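Local coordinates for ATP-dependent RNA helicase HrpB (Escherichia coli, PDB 6EUD), which hydrolyses ATP to ADP and phosphate as a DExH-box RNA helicase of the DEAH/RHA group that binds single-stranded RNA, at residues A415-D420 against K477-R482; I445-P450 against Q469-Q474; T575-D580 against K586-L591; K622-L627 against V655-L660. All coordinates share one frame; numbering follows the deposited sequence.

Overall arrangement
The four contacts form two pairs, all away from the predicted ATP site and the DEFH box. Contacts 1 and 2 share helix 466-479, with centres about 13 Å apart, in the helical region that follows the two RecA-like domains; residues 445-450 and 469-474 both fall within the stretch of chain spanned by contact 1. Contacts 3 and 4 come later, in the connector hairpin and the helices after it, with centres about 18 Å apart. A salt bridge between Glu-577 OE1 and Lys-622 NZ, 2.8 Å long, ties these two together. The two pairs do not meet: between contacts 2 and 3 the nearest atoms are about 25 Å apart.

Contact 1 of 4, residues A415-D420 against K477-R482; sequences AALGND and KRLNVR
Arg-478, in the last turn of helix 466-479, lays its side chain across the C-terminal end of helix 409-417 and meets Leu-417 and Ala-416. Its CB starts against Leu-417 CD2 at 3.8 Å. Further out, CD comes within 3.5 Å of Leu-417 O. A bend at chi3 (73°) then turns the head along the helix end, bringing NE to 2.8 Å from Leu-417 O, which stands oblique to the guanidinium. At the tip, NH2 gives a nearly straight hydrogen bond of 3.1 Å to Ala-416 O, an acceptor lying in the guanidinium plane at its edge. The cation thus faces the carbonyl end of a helix that ends at Leu-417, with Gly-418 leaving it at positive phi, which probably favours the pairing. A second conformer of Arg-478 was modelled too, so this hold is doubtful as a permanent one. Leu-417 CD2 makes the apolar contact, 3.9 Å from Leu-479 CD1, and also rests on the Leu-479 backbone at N. Helix 466-479 itself ends in a Schellman motif at Asn-480. Leu-417 also packs on Ala-424 and Leu-427 of helix 421-429, and Leu-479 on Ala-436 of helix 433-447, so two helix ends meet beside two further helices.

Contact 2 of 4, residues I445-P450 against Q469-Q474; sequences ILEEPP and QQRSQQ
Glu-447 and Arg-471 meet through long side chains alone, their CA atoms standing 9.4 Å apart, where helix 433-447 gives out just before Glu-448 while helix 466-479 runs on past Gln-474. Glu-447 extends fully beyond CG and offers the end of its carboxylate; Arg-471 comes across it at about a right angle. With CG anti to the backbone N (chi1 178°) and a bend at chi2, the arginine presents the NE side of its guanidinium. The grip is side-on and two-pronged: NE binds Glu-447 OE1 at 2.6 Å on the syn lone pair, and NH2 binds Glu-447 OE2 at 3.0 Å in a nearly straight bond. A weak third bond of 3.2 Å joins NH2 to OE1. The match is not flat, since the carboxylate and guanidinium planes are 38° apart. On the other side of the head, NH1 donates to Gln-474 OE1 at 2.7 Å, meeting the amide from above its carbonyl plane, and this helps to fix the rotation of the guanidinium, together with the bonds to Glu-447. A leucine in place of Arg-471 would probably leave the Glu-447 carboxylate without its positive mate and Gln-474 OE1 without this donor. With both groups only partly exposed, the salt bridge is a charged tie between the two helices, probably keeping Glu-447 ionised.

Contact 3 of 4, residues T575-D580 against K586-L591; sequences TVEWDD and KAWRRL
Lys-586 N donates to Glu-577 O at 2.9 Å, the shortest of four backbone bonds that zip the two strands together. The return bond runs from Glu-577 N to Lys-586 O, and a second reciprocal pair joins Thr-575 with Trp-588, Thr-575 N giving 3.0 Å to Trp-588 O. Between these hydrogen-bonded pairs lies a non-hydrogen-bonded one, in which Val-576 CG2 touches Ala-587 CB at 3.9 Å on one face of the sheet. The other face carries the indole. With chi1 at 69°, Trp-588 CG sits between the backbone N and the carbonyl carbon, which folds the ring over Thr-575: Thr-575 CB makes a CH-pi contact 3.7 Å from the centroid of the Trp-588 six-membered ring, 18° off its normal. Glu-577 OE1 approaches the ring edge near its plane, 3.5 Å from Trp-588 CH2, while its salt-bridge partner is Lys-622. An alanine instead of Trp-588 would probably strip the indole face from one side of Thr-575 and open a gap beside the Glu-577 carboxylate. Farther along, Asp-579 CB lies alongside Lys-586 CG at 3.8 Å. The two strands form a beta hairpin within the connector region; strand 584-593 is the middle of three antiparallel strands, bonded on its other edge to strand 596-602, and helix 608-622 packs Ala-614, Asn-617 and Asp-621 against Val-576 and Thr-575.

Contact 4 of 4, residues K622-L627 against V655-L660; sequences KGLSVL and VDDESL
Leu-624 pushes one methyl, CD1, into the first turn of helix 657-662, and the whole contact turns on that atom. Its tight side is apolar and buried: CD1 lies 3.8 Å from Leu-660 CD1 and 3.9 Å from Leu-660 CB, the two side chains crossing at about a right angle. Both leucines have further company, Leu-624 on Ile-619 of helix 608-622 and Leu-660 on Leu-690 of helix 686-692. Both side chains leave the backbone toward the partner, and chi1 of -65° with chi2 extended carries Leu-624 CD1 to Leu-660. The solvent side belongs to Asp-657, whose exposed carboxylate slides past Leu-624 in the opposite direction. Its OD1 merely flanks the methyl, 3.9 Å from Leu-624 CD1, and makes no polar bond to it. The backbones remain well apart, with 7.4 Å between Leu-624 CA and Asp-657 CA. Across from the leucine, Asp-656 is the N-cap of helix 657-662: its OD2 accepts from Ser-659 N at 3.2 Å, met from above the carboxylate plane. The motif is a helix end at Gly-623, which leaves helix 608-622 with positive phi, followed by a short 3-10 turn in which Leu-627 N bonds Leu-624 O at 2.9 Å; its Leu-624 packs on the N-capped first turn of helix 657-662, joining helix 608-622 to the helical part after the connector.

Contact 1 of 4, residues A415-D420 against K477-R482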
loop_
_atom_site.group_PDB
_atom_site.type_symbol
_atom_site.label_atom_id
_atom_site.label_comp_id
_atom_site.label_asym_id
_atom_site.label_seq_id
_atom_site.Cartn_x
_atom_site.Cartn_y
_atom_site.Cartn_z
ATOM N N ALA A 415 11.266 1.290 18.388
ATOM C CA ALA A 415 10.150 2.221 18.516
ATOM C C ALA A 415 10.541 3.450 19.324
ATOM O O ALA A 415 10.077 4.547 19.047
ATOM C CB ALA A 415 8.953 1.529 19.150
ATOM N N ALA A 416 11.392 3.265 20.323
ATOM C CA ALA A 416 11.867 4.391 21.116
ATOM C C ALA A 416 12.642 5.398 20.248
ATOM O O ALA A 416 12.472 6.601 20.406
ATOM C CB ALA A 416 12.734 3.898 22.277
ATOM N N LEU A 417 13.477 4.906 19.329
ATOM C CA LEU A 417 14.259 5.789 18.464
ATOM C C LEU A 417 13.371 6.669 17.597
ATOM O O LEU A 417 13.725 7.810 17.290
ATOM C CB LEU A 417 15.207 4.995 17.562
ATOM C CG LEU A 417 16.312 4.175 18.205
ATOM C CD1 LEU A 417 17.195 3.636 17.114
ATOM C CD2 LEU A 417 17.113 5.000 19.193
ATOM N N GLY A 418 12.226 6.133 17.185
ATOM C CA GLY A 418 11.234 6.911 16.454
ATOM C C GLY A 418 11.594 7.067 14.997
ATOM O O GLY A 418 10.940 7.755 14.241
ATOM N N ASN A 419 12.661 6.389 14.627
ATOM C CA ASN A 419 13.296 6.476 13.333
ATOM C C ASN A 419 12.548 5.703 12.254
ATOM O O ASN A 419 11.618 4.945 12.571
ATOM C CB ASN A 419 14.722 5.911 13.470
ATOM C CG ASN A 419 15.711 6.754 12.802
ATOM O OD1 ASN A 419 15.480 7.945 12.638
ATOM N ND2 ASN A 419 16.811 6.164 12.363
ATOM N N ASP A 420 12.978 5.825 10.995
ATOM C CA ASP A 420 12.541 4.845 10.013
ATOM C C ASP A 420 12.936 3.462 10.533
ATOM O O ASP A 420 14.092 3.268 10.915
ATOM C CB ASP A 420 13.153 5.062 8.636
ATOM C CG ASP A 420 12.975 3.835 7.740
ATOM O OD1 ASP A 420 11.922 3.695 7.081
ATOM O OD2 ASP A 420 13.876 2.982 7.720
ATOM N N LYS A 477 21.979 9.766 21.162
ATOM C CA LYS A 477 21.383 10.182 22.430
ATOM C C LYS A 477 20.136 9.340 22.688
ATOM O O LYS A 477 19.987 8.727 23.743
ATOM C CB LYS A 477 21.054 11.664 22.411
ATOM C CG LYS A 477 20.726 12.241 23.759
ATOM C CD LYS A 477 20.873 13.751 23.742
ATOM C CE LYS A 477 20.640 14.355 25.116
ATOM N NZ LYS A 477 19.248 14.106 25.560
ATOM N N ARG A 478 19.260 9.271 21.695
ATOM C CA ARG A 478 18.061 8.453 21.803
ATOM C C ARG A 478 18.428 6.990 22.057
ATOM O O ARG A 478 17.779 6.302 22.845
ATOM C CB ARG A 478 17.202 8.587 20.542
ATOM C CG ARG A 478 16.719 10.012 20.284
ATOM C CD ARG A 478 15.742 10.083 19.116
ATOM N NE ARG A 478 14.433 9.524 19.447
ATOM C CZ ARG A 478 13.351 10.253 19.702
ATOM N NH1 ARG A 478 13.418 11.577 19.664
ATOM N NH2 ARG A 478 12.201 9.661 19.990
ATOM N N LEU A 479 19.486 6.521 21.408
ATOM C CA LEU A 479 19.932 5.148 21.592
ATOM C C LEU A 479 20.620 4.927 22.959
ATOM O O LEU A 479 20.831 3.782 23.382
ATOM C CB LEU A 479 20.865 4.777 20.455
ATOM C CG LEU A 479 21.246 3.314 20.318
ATOM C CD1 LEU A 479 20.048 2.493 19.887
ATOM C CD2 LEU A 479 22.408 3.193 19.345
ATOM N N ASN A 480 20.941 6.030 23.643
ATOM C CA ASN A 480 21.642 6.030 24.944
ATOM C C ASN A 480 23.056 5.475 24.854
ATOM O O ASN A 480 23.493 4.665 25.678
ATOM C CB ASN A 480 20.866 5.246 26.004
ATOM C CG ASN A 480 21.095 5.788 27.383
ATOM O OD1 ASN A 480 21.201 7.001 27.561
ATOM N ND2 ASN A 480 21.174 4.907 28.373
ATOM N N VAL A 481 23.764 5.931 23.838
ATOM C CA VAL A 481 25.102 5.471 23.556
ATOM C C VAL A 481 25.938 6.695 23.247
ATOM O O VAL A 481 25.455 7.633 22.629
ATOM C CB VAL A 481 25.110 4.457 22.390
ATOM C CG1 VAL A 481 26.534 4.170 21.929
ATOM C CG2 VAL A 481 24.396 3.163 22.826
ATOM N N ARG A 482 27.170 6.716 23.733
ATOM C CA ARG A 482 28.036 7.866 23.518
ATOM C C ARG A 482 29.493 7.454 23.587
ATOM O O ARG A 482 29.846 6.598 24.389
ATOM C CB ARG A 482 27.751 8.950 24.554
ATOM C CG ARG A 482 28.252 10.325 24.167
ATOM C CD ARG A 482 27.864 11.365 25.192
ATOM N NE ARG A 482 28.649 11.253 26.418
ATOM C CZ ARG A 482 28.401 11.943 27.526
ATOM N NH1 ARG A 482 27.373 12.790 27.570
ATOM N NH2 ARG A 482 29.171 11.791 28.587
#

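Contact 2 of 4, residues I445-P450 against Q469-Q474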
loop_
_atom_site.group_PDB
_atom_site.type_symbol
_atom_site.label_atom_id
_atom_site.label_comp_id
_atom_site.label_asym_id
_atom_site.label_seq_id
_atom_site.Cartn_x
_atom_site.Cartn_y
_atom_site.Cartn_z
ATOM N N ILE A 445 23.027 9.627 6.928
ATOM C CA ILE A 445 23.207 9.660 5.483
ATOM C C ILE A 445 21.967 9.196 4.710
ATOM O O ILE A 445 21.496 9.894 3.813
ATOM C CB ILE A 445 24.401 8.790 5.055
ATOM C CG1 ILE A 445 25.680 9.375 5.638
ATOM C CG2 ILE A 445 24.484 8.723 3.524
ATOM C CD1 ILE A 445 26.888 8.544 5.369
ATOM N N LEU A 446 21.445 8.015 5.040
ATOM C CA LEU A 446 20.274 7.483 4.322
ATOM C C LEU A 446 19.012 8.360 4.479
ATOM O O LEU A 446 18.169 8.397 3.588
ATOM C CB LEU A 446 20.005 6.036 4.772
ATOM C CG LEU A 446 21.134 5.085 4.347
ATOM C CD1 LEU A 446 20.965 3.655 4.874
ATOM C CD2 LEU A 446 21.252 5.064 2.829
ATOM N N GLU A 447 18.898 9.080 5.597
ATOM C CA GLU A 447 17.820 10.062 5.811
ATOM C C GLU A 447 17.960 11.341 4.967
ATOM O O GLU A 447 16.966 11.963 4.591
ATOM C CB GLU A 447 17.757 10.465 7.293
ATOM C CG GLU A 447 17.155 9.432 8.197
ATOM C CD GLU A 447 17.141 9.840 9.675
ATOM O OE1 GLU A 447 17.610 10.952 10.059
ATOM O OE2 GLU A 447 16.634 9.017 10.465
ATOM N N GLU A 448 19.202 11.761 4.734
ATOM C CA GLU A 448 19.495 12.973 3.969
ATOM C C GLU A 448 20.660 12.685 3.046
ATOM O O GLU A 448 21.786 13.099 3.320
ATOM C CB GLU A 448 19.814 14.151 4.891
ATOM C CG GLU A 448 19.173 15.443 4.436
ATOM C CD GLU A 448 17.661 15.415 4.570
ATOM O OE1 GLU A 448 17.170 15.043 5.658
ATOM O OE2 GLU A 448 16.965 15.743 3.581
ATOM N N PRO A 449 20.388 11.938 1.960
ATOM C CA PRO A 449 21.403 11.457 1.011
ATOM C C PRO A 449 22.196 12.603 0.393
ATOM O O PRO A 449 21.657 13.697 0.254
ATOM C CB PRO A 449 20.567 10.731 -0.066
ATOM C CG PRO A 449 19.267 10.401 0.613
ATOM C CD PRO A 449 19.023 11.535 1.565
ATOM N N PRO A 450 23.456 12.349 0.009
ATOM C CA PRO A 450 24.252 13.334 -0.727
ATOM C C PRO A 450 23.495 13.791 -1.966
ATOM O O PRO A 450 22.657 13.039 -2.489
ATOM C CB PRO A 450 25.506 12.554 -1.133
ATOM C CG PRO A 450 25.535 11.369 -0.282
ATOM C CD PRO A 450 24.120 11.037 0.061
ATOM N N GLN A 469 26.599 14.815 11.055
ATOM C CA GLN A 469 27.164 14.682 12.390
ATOM C C GLN A 469 26.153 15.045 13.465
ATOM O O GLN A 469 25.989 14.298 14.426
ATOM C CB GLN A 469 28.433 15.514 12.529
ATOM C CG GLN A 469 29.235 15.150 13.738
ATOM C CD GLN A 469 30.714 15.376 13.565
ATOM O OE1 GLN A 469 31.408 14.522 13.075
ATOM N NE2 GLN A 469 31.189 16.546 13.920
ATOM N N GLN A 470 25.423 16.135 13.258
ATOM C CA GLN A 470 24.419 16.570 14.213
ATOM C C GLN A 470 23.356 15.501 14.397
ATOM O O GLN A 470 22.987 15.154 15.525
ATOM C CB GLN A 470 23.780 17.877 13.759
ATOM C CG GLN A 470 22.802 18.432 14.763
ATOM C CD GLN A 470 22.171 19.734 14.309
ATOM O OE1 GLN A 470 21.510 19.797 13.268
ATOM N NE2 GLN A 470 22.390 20.791 15.084
ATOM N N ARG A 471 22.882 14.959 13.283
ATOM C CA ARG A 471 21.842 13.946 13.336
ATOM C C ARG A 471 22.342 12.689 14.036
ATOM O O ARG A 471 21.612 12.086 14.824
ATOM C CB ARG A 471 21.352 13.621 11.936
ATOM C CG ARG A 471 20.317 12.542 11.896
ATOM C CD ARG A 471 19.091 12.893 12.723
ATOM N NE ARG A 471 18.018 11.945 12.415
ATOM C CZ ARG A 471 16.924 11.777 13.153
ATOM N NH1 ARG A 471 16.759 12.463 14.280
ATOM N NH2 ARG A 471 16.008 10.893 12.778
ATOM N N SER A 472 23.588 12.312 13.752
ATOM C CA SER A 472 24.209 11.154 14.392
ATOM C C SER A 472 24.212 11.267 15.912
ATOM O O SER A 472 23.833 10.314 16.607
ATOM C CB SER A 472 25.646 10.959 13.900
ATOM O OG SER A 472 25.655 10.690 12.519
ATOM N N GLN A 473 24.655 12.422 16.406
ATOM C CA GLN A 473 24.696 12.698 17.840
ATOM C C GLN A 473 23.294 12.578 18.453
ATOM O O GLN A 473 23.139 11.997 19.536
ATOM C CB GLN A 473 25.277 14.091 18.110
ATOM C CG GLN A 473 26.741 14.257 17.721
ATOM C CD GLN A 473 27.253 15.669 17.972
ATOM O OE1 GLN A 473 26.478 16.631 17.999
ATOM N NE2 GLN A 473 28.561 15.800 18.162
ATOM N N GLN A 474 22.286 13.112 17.749
ATOM C CA GLN A 474 20.883 13.026 18.190
ATOM C C GLN A 474 20.383 11.567 18.277
ATOM O O GLN A 474 19.733 11.161 19.253
ATOM C CB GLN A 474 19.975 13.842 17.262
ATOM C CG GLN A 474 18.513 13.890 17.715
ATOM C CD GLN A 474 17.588 14.543 16.697
ATOM O OE1 GLN A 474 17.886 14.582 15.504
ATOM N NE2 GLN A 474 16.462 15.066 17.171
#

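Contact 3 of 4, residues T575-D580 against K586-L591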
loop_
_atom_site.group_PDB
_atom_site.type_symbol
_atom_site.label_atom_id
_atom_site.label_comp_id
_atom_site.label_asym_id
_atom_site.label_seq_id
_atom_site.Cartn_x
_atom_site.Cartn_y
_atom_site.Cartn_z
ATOM N N THR A 575 16.831 -30.120 -4.047
ATOM C CA THR A 575 15.830 -30.461 -5.042
ATOM C C THR A 575 16.138 -31.788 -5.699
ATOM O O THR A 575 17.255 -32.016 -6.169
ATOM C CB THR A 575 15.717 -29.384 -6.137
ATOM O OG1 THR A 575 15.433 -28.118 -5.537
ATOM C CG2 THR A 575 14.596 -29.719 -7.107
ATOM N N VAL A 576 15.151 -32.679 -5.722
ATOM C CA VAL A 576 15.283 -33.913 -6.489
ATOM C C VAL A 576 14.061 -34.063 -7.379
ATOM O O VAL A 576 12.928 -33.881 -6.933
ATOM C CB VAL A 576 15.451 -35.156 -5.587
ATOM C CG1 VAL A 576 15.431 -36.409 -6.423
ATOM C CG2 VAL A 576 16.752 -35.092 -4.843
ATOM N N GLU A 577 14.302 -34.373 -8.646
ATOM C CA GLU A 577 13.239 -34.502 -9.639
ATOM C C GLU A 577 13.784 -35.207 -10.873
ATOM O O GLU A 577 14.997 -35.404 -10.998
ATOM C CB GLU A 577 12.696 -33.136 -10.026
ATOM C CG GLU A 577 13.739 -32.303 -10.743
ATOM C CD GLU A 577 13.420 -30.839 -10.710
ATOM O OE1 GLU A 577 13.797 -30.129 -11.663
ATOM O OE2 GLU A 577 12.792 -30.402 -9.724
ATOM N N TRP A 578 12.889 -35.573 -11.787
ATOM C CA TRP A 578 13.296 -36.242 -13.018
ATOM C C TRP A 578 13.164 -35.334 -14.241
ATOM O O TRP A 578 12.074 -34.859 -14.570
ATOM C CB TRP A 578 12.478 -37.516 -13.227
ATOM C CG TRP A 578 12.908 -38.294 -14.422
ATOM C CD1 TRP A 578 12.333 -38.273 -15.665
ATOM C CD2 TRP A 578 14.007 -39.224 -14.503
ATOM N NE1 TRP A 578 13.005 -39.128 -16.506
ATOM C CE2 TRP A 578 14.034 -39.725 -15.821
ATOM C CE3 TRP A 578 14.963 -39.678 -13.589
ATOM C CZ2 TRP A 578 14.981 -40.668 -16.252
ATOM C CZ3 TRP A 578 15.909 -40.610 -14.020
ATOM C CH2 TRP A 578 15.907 -41.096 -15.340
ATOM N N ASP A 579 14.289 -35.107 -14.910
ATOM C CA ASP A 579 14.326 -34.323 -16.133
ATOM C C ASP A 579 13.938 -35.193 -17.343
ATOM O O ASP A 579 14.756 -35.970 -17.868
ATOM C CB ASP A 579 15.719 -33.699 -16.300
ATOM C CG ASP A 579 15.844 -32.853 -17.553
ATOM O OD1 ASP A 579 14.804 -32.526 -18.164
ATOM O OD2 ASP A 579 16.989 -32.483 -17.903
ATOM N N ASP A 580 12.679 -35.054 -17.767
ATOM C CA ASP A 580 12.129 -35.792 -18.905
ATOM C C ASP A 580 12.773 -35.368 -20.220
ATOM O O ASP A 580 12.900 -36.165 -21.152
ATOM C CB ASP A 580 10.616 -35.600 -18.991
ATOM C CG ASP A 580 9.855 -36.504 -18.041
ATOM O OD1 ASP A 580 9.652 -37.690 -18.395
ATOM O OD2 ASP A 580 9.445 -36.030 -16.960
ATOM N N LYS A 586 17.856 -35.317 -11.709
ATOM C CA LYS A 586 18.475 -34.062 -11.300
ATOM C C LYS A 586 18.396 -33.931 -9.791
ATOM O O LYS A 586 17.325 -34.043 -9.207
ATOM C CB LYS A 586 17.815 -32.855 -11.981
ATOM C CG LYS A 586 18.137 -32.733 -13.466
ATOM C CD LYS A 586 19.621 -32.986 -13.714
ATOM C CE LYS A 586 19.979 -32.981 -15.186
ATOM N NZ LYS A 586 21.334 -33.568 -15.371
ATOM N N ALA A 587 19.544 -33.699 -9.166
ATOM C CA ALA A 587 19.627 -33.639 -7.713
ATOM C C ALA A 587 20.702 -32.664 -7.294
ATOM O O ALA A 587 21.908 -32.963 -7.343
ATOM C CB ALA A 587 19.903 -35.012 -7.134
ATOM N N TRP A 588 20.264 -31.485 -6.881
ATOM C CA TRP A 588 21.216 -30.466 -6.495
ATOM C C TRP A 588 20.865 -29.856 -5.138
ATOM O O TRP A 588 19.723 -29.950 -4.670
ATOM C CB TRP A 588 21.304 -29.390 -7.598
ATOM C CG TRP A 588 20.073 -28.524 -7.775
ATOM C CD1 TRP A 588 19.844 -27.304 -7.200
ATOM C CD2 TRP A 588 18.921 -28.805 -8.587
ATOM N NE1 TRP A 588 18.621 -26.813 -7.592
ATOM C CE2 TRP A 588 18.035 -27.710 -8.447
ATOM C CE3 TRP A 588 18.552 -29.868 -9.416
ATOM C CZ2 TRP A 588 16.801 -27.655 -9.101
ATOM C CZ3 TRP A 588 17.320 -29.810 -10.066
ATOM C CH2 TRP A 588 16.464 -28.710 -9.903
ATOM N N ARG A 589 21.876 -29.271 -4.498
ATOM C CA ARG A 589 21.684 -28.428 -3.315
ATOM C C ARG A 589 21.988 -26.973 -3.684
ATOM O O ARG A 589 23.046 -26.690 -4.273
ATOM C CB ARG A 589 22.573 -28.894 -2.159
ATOM C CG ARG A 589 22.713 -27.899 -1.020
ATOM C CD ARG A 589 23.210 -28.600 0.229
ATOM N NE ARG A 589 22.161 -29.424 0.824
ATOM C CZ ARG A 589 22.349 -30.302 1.806
ATOM N NH1 ARG A 589 23.556 -30.494 2.314
ATOM N NH2 ARG A 589 21.323 -31.000 2.274
ATOM N N ARG A 590 21.053 -26.071 -3.363
ATOM C CA ARG A 590 21.218 -24.647 -3.634
ATOM C C ARG A 590 21.326 -23.829 -2.339
ATOM O O ARG A 590 20.430 -23.865 -1.484
ATOM C CB ARG A 590 20.055 -24.131 -4.492
ATOM C CG ARG A 590 20.257 -22.718 -5.051
ATOM C CD ARG A 590 18.949 -22.040 -5.463
ATOM N NE ARG A 590 18.086 -22.937 -6.229
ATOM C CZ ARG A 590 18.135 -23.102 -7.552
ATOM N NH1 ARG A 590 19.013 -22.430 -8.290
ATOM N NH2 ARG A 590 17.297 -23.947 -8.140
ATOM N N LEU A 591 22.431 -23.107 -2.182
ATOM C CA LEU A 591 22.506 -22.100 -1.128
ATOM C C LEU A 591 21.989 -20.775 -1.694
ATOM O O LEU A 591 22.431 -20.361 -2.809
ATOM C CB LEU A 591 23.937 -21.970 -0.610
ATOM C CG LEU A 591 24.463 -23.274 0.006
ATOM C CD1 LEU A 591 25.866 -23.124 0.613
ATOM C CD2 LEU A 591 23.470 -23.750 1.036
#

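Contact 4 of 4, residues K622-L627 against V655-L660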
loop_
_atom_site.group_PDB
_atom_site.type_symbol
_atom_site.label_atom_id
_atom_site.label_comp_id
_atom_site.label_asym_id
_atom_site.label_seq_id
_atom_site.Cartn_x
_atom_site.Cartn_y
_atom_site.Cartn_z
ATOM N N LYS A 622 7.954 -29.623 -10.965
ATOM C CA LYS A 622 7.350 -30.405 -12.042
ATOM C C LYS A 622 5.824 -30.369 -12.033
ATOM O O LYS A 622 5.183 -30.716 -13.030
ATOM C CB LYS A 622 7.828 -31.859 -11.970
ATOM C CG LYS A 622 9.284 -32.044 -12.321
ATOM C CD LYS A 622 9.550 -31.496 -13.698
ATOM C CE LYS A 622 10.893 -31.942 -14.235
ATOM N NZ LYS A 622 11.988 -31.415 -13.414
ATOM N N GLY A 623 5.249 -29.958 -10.909
ATOM C CA GLY A 623 3.807 -29.904 -10.765
ATOM C C GLY A 623 3.223 -31.156 -10.125
ATOM O O GLY A 623 3.880 -32.192 -10.021
ATOM N N LEU A 624 1.972 -31.064 -9.700
ATOM C CA LEU A 624 1.308 -32.170 -9.026
ATOM C C LEU A 624 1.147 -33.419 -9.898
ATOM O O LEU A 624 0.930 -34.519 -9.394
ATOM C CB LEU A 624 -0.059 -31.719 -8.540
ATOM C CG LEU A 624 -0.000 -30.639 -7.485
ATOM C CD1 LEU A 624 -1.421 -30.220 -7.169
ATOM C CD2 LEU A 624 0.699 -31.194 -6.257
ATOM N N SER A 625 1.245 -33.234 -11.204
ATOM C CA SER A 625 1.159 -34.322 -12.157
ATOM C C SER A 625 2.088 -35.516 -11.886
ATOM O O SER A 625 1.836 -36.601 -12.400
ATOM C CB SER A 625 1.437 -33.758 -13.551
ATOM O OG SER A 625 2.084 -34.689 -14.395
ATOM N N VAL A 626 3.162 -35.335 -11.112
ATOM C CA VAL A 626 4.066 -36.468 -10.846
ATOM C C VAL A 626 3.511 -37.406 -9.780
ATOM O O VAL A 626 4.028 -38.499 -9.588
ATOM C CB VAL A 626 5.496 -36.029 -10.402
ATOM C CG1 VAL A 626 6.273 -35.413 -11.570
ATOM C CG2 VAL A 626 5.450 -35.104 -9.185
ATOM N N LEU A 627 2.467 -36.968 -9.088
ATOM C CA LEU A 627 1.779 -37.810 -8.122
ATOM C C LEU A 627 0.774 -38.697 -8.842
ATOM O O LEU A 627 0.479 -38.479 -10.029
ATOM C CB LEU A 627 1.081 -36.952 -7.072
ATOM C CG LEU A 627 2.092 -36.065 -6.350
ATOM C CD1 LEU A 627 1.387 -35.135 -5.405
ATOM C CD2 LEU A 627 3.119 -36.945 -5.634
ATOM N N VAL A 655 -8.046 -26.605 -2.218
ATOM C CA VAL A 655 -7.429 -27.715 -2.917
ATOM C C VAL A 655 -7.166 -27.351 -4.366
ATOM O O VAL A 655 -7.139 -28.210 -5.235
ATOM C CB VAL A 655 -8.308 -28.981 -2.855
ATOM C CG1 VAL A 655 -8.345 -29.517 -1.436
ATOM C CG2 VAL A 655 -9.716 -28.675 -3.369
ATOM N N ASP A 656 -6.961 -26.065 -4.621
ATOM C CA ASP A 656 -6.458 -25.621 -5.920
ATOM C C ASP A 656 -4.976 -25.965 -6.017
ATOM O O ASP A 656 -4.322 -26.137 -4.989
ATOM C CB ASP A 656 -6.678 -24.127 -6.080
ATOM C CG ASP A 656 -6.051 -23.341 -4.956
ATOM O OD1 ASP A 656 -6.577 -23.401 -3.820
ATOM O OD2 ASP A 656 -5.039 -22.657 -5.211
ATOM N N ASP A 657 -4.450 -26.046 -7.235
ATOM C CA ASP A 657 -3.066 -26.451 -7.452
ATOM C C ASP A 657 -2.073 -25.656 -6.621
ATOM O O ASP A 657 -1.173 -26.239 -6.005
ATOM C CB ASP A 657 -2.705 -26.344 -8.932
ATOM C CG ASP A 657 -3.015 -27.615 -9.691
ATOM O OD1 ASP A 657 -3.986 -28.310 -9.320
ATOM O OD2 ASP A 657 -2.290 -27.927 -10.658
ATOM N N GLU A 658 -2.236 -24.341 -6.555
ATOM C CA GLU A 658 -1.244 -23.555 -5.830
ATOM C C GLU A 658 -1.304 -23.764 -4.310
ATOM O O GLU A 658 -0.259 -23.843 -3.672
ATOM C CB GLU A 658 -1.368 -22.070 -6.165
ATOM C CG GLU A 658 -0.058 -21.317 -5.930
ATOM C CD GLU A 658 -0.151 -19.821 -6.207
ATOM O OE1 GLU A 658 -1.154 -19.383 -6.813
ATOM O OE2 GLU A 658 0.787 -19.084 -5.816
ATOM N N SER A 659 -2.497 -23.874 -3.721
ATOM C CA SER A 659 -2.603 -24.136 -2.272
ATOM C C SER A 659 -1.944 -25.476 -1.921
ATOM O O SER A 659 -1.279 -25.619 -0.893
ATOM C CB SER A 659 -4.072 -24.166 -1.804
ATOM O OG SER A 659 -4.785 -22.974 -2.112
ATOM N N LEU A 660 -2.150 -26.462 -2.789
ATOM C CA LEU A 660 -1.589 -27.800 -2.593
ATOM C C LEU A 660 -0.072 -27.798 -2.686
ATOM O O LEU A 660 0.596 -28.358 -1.817
ATOM C CB LEU A 660 -2.159 -28.791 -3.613
ATOM C CG LEU A 660 -3.628 -29.127 -3.392
ATOM C CD1 LEU A 660 -4.110 -30.115 -4.455
ATOM C CD2 LEU A 660 -3.811 -29.674 -1.995
#